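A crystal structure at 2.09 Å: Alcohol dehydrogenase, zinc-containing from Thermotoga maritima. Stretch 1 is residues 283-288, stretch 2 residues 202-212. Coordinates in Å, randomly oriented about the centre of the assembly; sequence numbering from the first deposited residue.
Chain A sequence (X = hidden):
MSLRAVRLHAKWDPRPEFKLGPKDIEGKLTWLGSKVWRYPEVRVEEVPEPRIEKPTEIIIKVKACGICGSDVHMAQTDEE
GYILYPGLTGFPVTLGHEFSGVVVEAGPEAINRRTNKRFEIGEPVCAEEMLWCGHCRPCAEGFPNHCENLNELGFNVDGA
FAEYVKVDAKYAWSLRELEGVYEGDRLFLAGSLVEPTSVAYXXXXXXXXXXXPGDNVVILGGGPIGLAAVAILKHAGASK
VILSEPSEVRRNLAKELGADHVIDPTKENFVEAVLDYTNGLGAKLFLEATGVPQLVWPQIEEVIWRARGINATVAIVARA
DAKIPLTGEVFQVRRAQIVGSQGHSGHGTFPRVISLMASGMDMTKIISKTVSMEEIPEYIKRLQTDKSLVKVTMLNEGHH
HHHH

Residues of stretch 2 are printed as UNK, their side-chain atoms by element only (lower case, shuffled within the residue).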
# COMPACT_ATOMS: atom_id res chain seq x y z
N ALA A 283 7.07 -12.29 15.30
CA ALA A 283 6.42 -10.97 15.24
C ALA A 283 6.33 -10.39 13.84
O ALA A 283 7.14 -10.71 12.97
CB ALA A 283 7.13 -9.98 16.17
N LYS A 284 5.32 -9.55 13.62
CA LYS A 284 5.17 -8.82 12.35
C LYS A 284 6.12 -7.62 12.29
O LYS A 284 6.55 -7.21 11.21
CB LYS A 284 3.69 -8.39 12.16
CG LYS A 284 3.38 -7.47 10.98
CD LYS A 284 3.54 -8.16 9.60
CE LYS A 284 3.66 -7.07 8.46
NZ LYS A 284 4.94 -6.20 8.61
N LEU A 285 6.47 -7.06 13.45
CA LEU A 285 7.31 -5.88 13.50
C LEU A 285 8.31 -5.91 14.66
O LEU A 285 7.96 -6.21 15.80
CB LEU A 285 6.43 -4.62 13.59
CG LEU A 285 7.13 -3.25 13.74
CD1 LEU A 285 7.80 -2.79 12.43
CD2 LEU A 285 6.15 -2.20 14.22
N PHE A 286 9.56 -5.59 14.34
CA PHE A 286 10.60 -5.39 15.34
C PHE A 286 11.04 -3.93 15.29
O PHE A 286 11.26 -3.38 14.21
CB PHE A 286 11.82 -6.29 15.06
CG PHE A 286 11.52 -7.78 15.09
CD1 PHE A 286 10.90 -8.40 14.02
CD2 PHE A 286 11.90 -8.56 16.20
CE1 PHE A 286 10.63 -9.79 14.03
CE2 PHE A 286 11.64 -9.94 16.25
CZ PHE A 286 11.01 -10.56 15.17
N LEU A 287 11.16 -3.30 16.45
CA LEU A 287 11.65 -1.93 16.52
C LEU A 287 13.02 -1.98 17.16
O LEU A 287 13.16 -2.38 18.32
CB LEU A 287 10.72 -1.03 17.32
CG LEU A 287 11.17 0.44 17.39
CD1 LEU A 287 11.12 1.13 15.98
CD2 LEU A 287 10.38 1.25 18.40
N GLU A 288 14.02 -1.57 16.38
CA GLU A 288 15.38 -1.52 16.86
C GLU A 288 15.60 -0.12 17.43
O GLU A 288 15.87 0.82 16.69
CB GLU A 288 16.36 -1.77 15.71
CG GLU A 288 17.75 -2.27 16.17
CD GLU A 288 18.36 -1.43 17.28
OE1 GLU A 288 19.02 -0.41 17.01
OE2 GLU A 288 18.15 -1.79 18.45
N UNK A 202 6.00 7.58 13.97
CA UNK A 202 6.52 7.61 12.59
C UNK A 202 7.27 6.31 12.28
O UNK A 202 7.16 5.75 11.20
o UNK A 202 7.20 9.21 10.03
c UNK A 202 7.45 8.82 12.40
n UNK A 202 9.28 8.83 10.79
c UNK A 202 7.96 8.96 10.96
N UNK A 203 8.03 5.83 13.26
CA UNK A 203 8.82 4.65 13.07
C UNK A 203 7.97 3.40 12.91
O UNK A 203 8.24 2.60 12.03
c UNK A 203 9.83 4.50 14.21
N UNK A 204 6.94 3.23 13.74
CA UNK A 204 6.17 1.97 13.70
C UNK A 204 4.90 1.94 12.81
O UNK A 204 4.53 0.86 12.30
c UNK A 204 4.91 2.33 15.90
c UNK A 204 5.83 1.41 15.11
c UNK A 204 7.12 1.15 15.89
N UNK A 205 4.25 3.09 12.66
CA UNK A 205 3.00 3.19 11.91
C UNK A 205 3.29 3.63 10.48
O UNK A 205 2.89 2.95 9.53
c UNK A 205 1.64 3.76 14.00
c UNK A 205 1.22 2.32 14.17
c UNK A 205 0.70 4.36 11.72
c UNK A 205 1.99 4.19 12.58
N UNK A 206 3.99 4.76 10.33
CA UNK A 206 4.27 5.33 9.02
C UNK A 206 5.36 4.58 8.23
O UNK A 206 5.12 4.14 7.11
c UNK A 206 3.57 7.61 9.91
c UNK A 206 4.80 7.44 7.69
c UNK A 206 4.65 6.84 9.10
N UNK A 207 6.58 4.49 8.78
CA UNK A 207 7.68 3.78 8.13
C UNK A 207 7.54 2.26 8.23
O UNK A 207 7.73 1.56 7.24
c UNK A 207 10.95 4.47 5.31
c UNK A 207 9.03 4.21 8.73
n UNK A 207 10.82 5.19 6.42
c UNK A 207 9.42 5.64 8.38
n UNK A 207 12.14 3.99 4.99
c UNK A 207 9.57 5.81 6.88
n UNK A 207 9.92 4.26 4.51
N UNK A 208 7.26 1.77 9.43
CA UNK A 208 7.13 0.34 9.68
C UNK A 208 5.93 -0.28 9.00
O UNK A 208 5.90 -1.49 8.80
N UNK A 209 4.95 0.56 8.65
CA UNK A 209 3.74 0.09 7.98
C UNK A 209 2.63 -0.26 8.95
O UNK A 209 1.53 -0.65 8.51
N UNK A 210 2.88 -0.15 10.25
CA UNK A 210 1.90 -0.53 11.25
C UNK A 210 1.67 -2.03 11.30
O UNK A 210 2.44 -2.83 10.75
N UNK A 211 0.61 -2.44 11.99
CA UNK A 211 0.25 -3.85 12.08
C UNK A 211 -1.24 -4.02 11.77
O UNK A 211 -1.99 -3.04 11.69
c UNK A 211 2.12 -4.56 13.69
c UNK A 211 -0.11 -4.22 15.94
c UNK A 211 -0.10 -3.63 14.58
c UNK A 211 0.58 -4.47 13.49
N UNK A 212 -1.66 -5.26 11.57
CA UNK A 212 -3.06 -5.59 11.68
C UNK A 212 -3.35 -6.05 13.12
O UNK A 212 -2.51 -6.69 13.74
c UNK A 212 -3.21 -6.24 9.25
n UNK A 212 -3.75 -6.71 6.92
c UNK A 212 -3.39 -6.70 10.68
n UNK A 212 -3.90 -8.81 5.95
n UNK A 212 -3.64 -6.93 4.64
c UNK A 212 -3.84 -7.21 8.28
c UNK A 212 -3.76 -7.49 5.84
O HOH W 1 4.90 -3.70 10.18

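Position 202 carries four side-chain atoms: two carbons, the second bearing one oxygen and one nitrogen. That is a short amide. It lies out of reach of stretch 1. The residue is Asn202.

Position 203 has a single side-chain carbon. This CB lies 4.0 Å from Leu287 CD1 and points toward the strand. The residue is Ala203.

Position 204 has three carbons, one carrying the other two. Its CB sits 3.7 Å from Leu285 CD2, the closest approach between the stretches. The fork at CB and the absence of any oxygen identify Val204. Its CG1 also meets Leu287 CD1 at 4.0 Å, so this one side chain touches two leucines.

Position 205 has four carbons, forked at the first, with one arm two carbons long. CA-to-CB points away from stretch 1, and no atom makes contact. The residue is Ile205.

Position 206 again has three carbons in a fork. It is out of reach of the strand. The residue is Val206.

Position 207 has three carbons, a nitrogen, then a carbon carrying two more nitrogens. This is a guanidinium chain, bonded elsewhere in the structure. The residue is Arg207. Its N bonds to Asn202 O at 2.8 Å, within a wider pi-type turn.

Position 208 has no side-chain atoms. Its CA is 4.2 Å from Leu285 CD1. A CB here would clash with Val204 O. The residue is Gly208.

Position 209 also has none. Phi is positive, and a CB would jam against the preceding carbonyl oxygen. The residue is Gly209.

Position 210 is bare too, with positive phi, which favours glycine. The residue is Gly210. Its N bonds to Val204 O at 2.8 Å.

Position 211 has four carbons, forked at the first, with one two-carbon arm. The one-carbon arm lies near Lys284 and Leu285. The residue is Ile211. Its CG2 is 4.2 Å from Lys284 CG and 4.3 Å from Leu285 CB.

Position 212 repeats the guanidinium pattern of three carbons, nitrogen, and a carbon with two nitrogens. It makes no close contact. The residue is Arg212.

The contact is mainly apolar, with no direct hydrogen bond between the stretches. Leu285 and Leu287 point toward stretch 2, while Phe286 between them points away, as alternation along a strand requires. Leu285 has the largest covered area, packing against Val204, Gly208 and Ile211. One water adds a polar link: it donates to Gly208 O (2.8 Å) and Gly210 O (2.7 Å) and accepts from Lys284 NZ (3.0 Å).

Stretch 2 (202-212) NAVIVRGGGIR
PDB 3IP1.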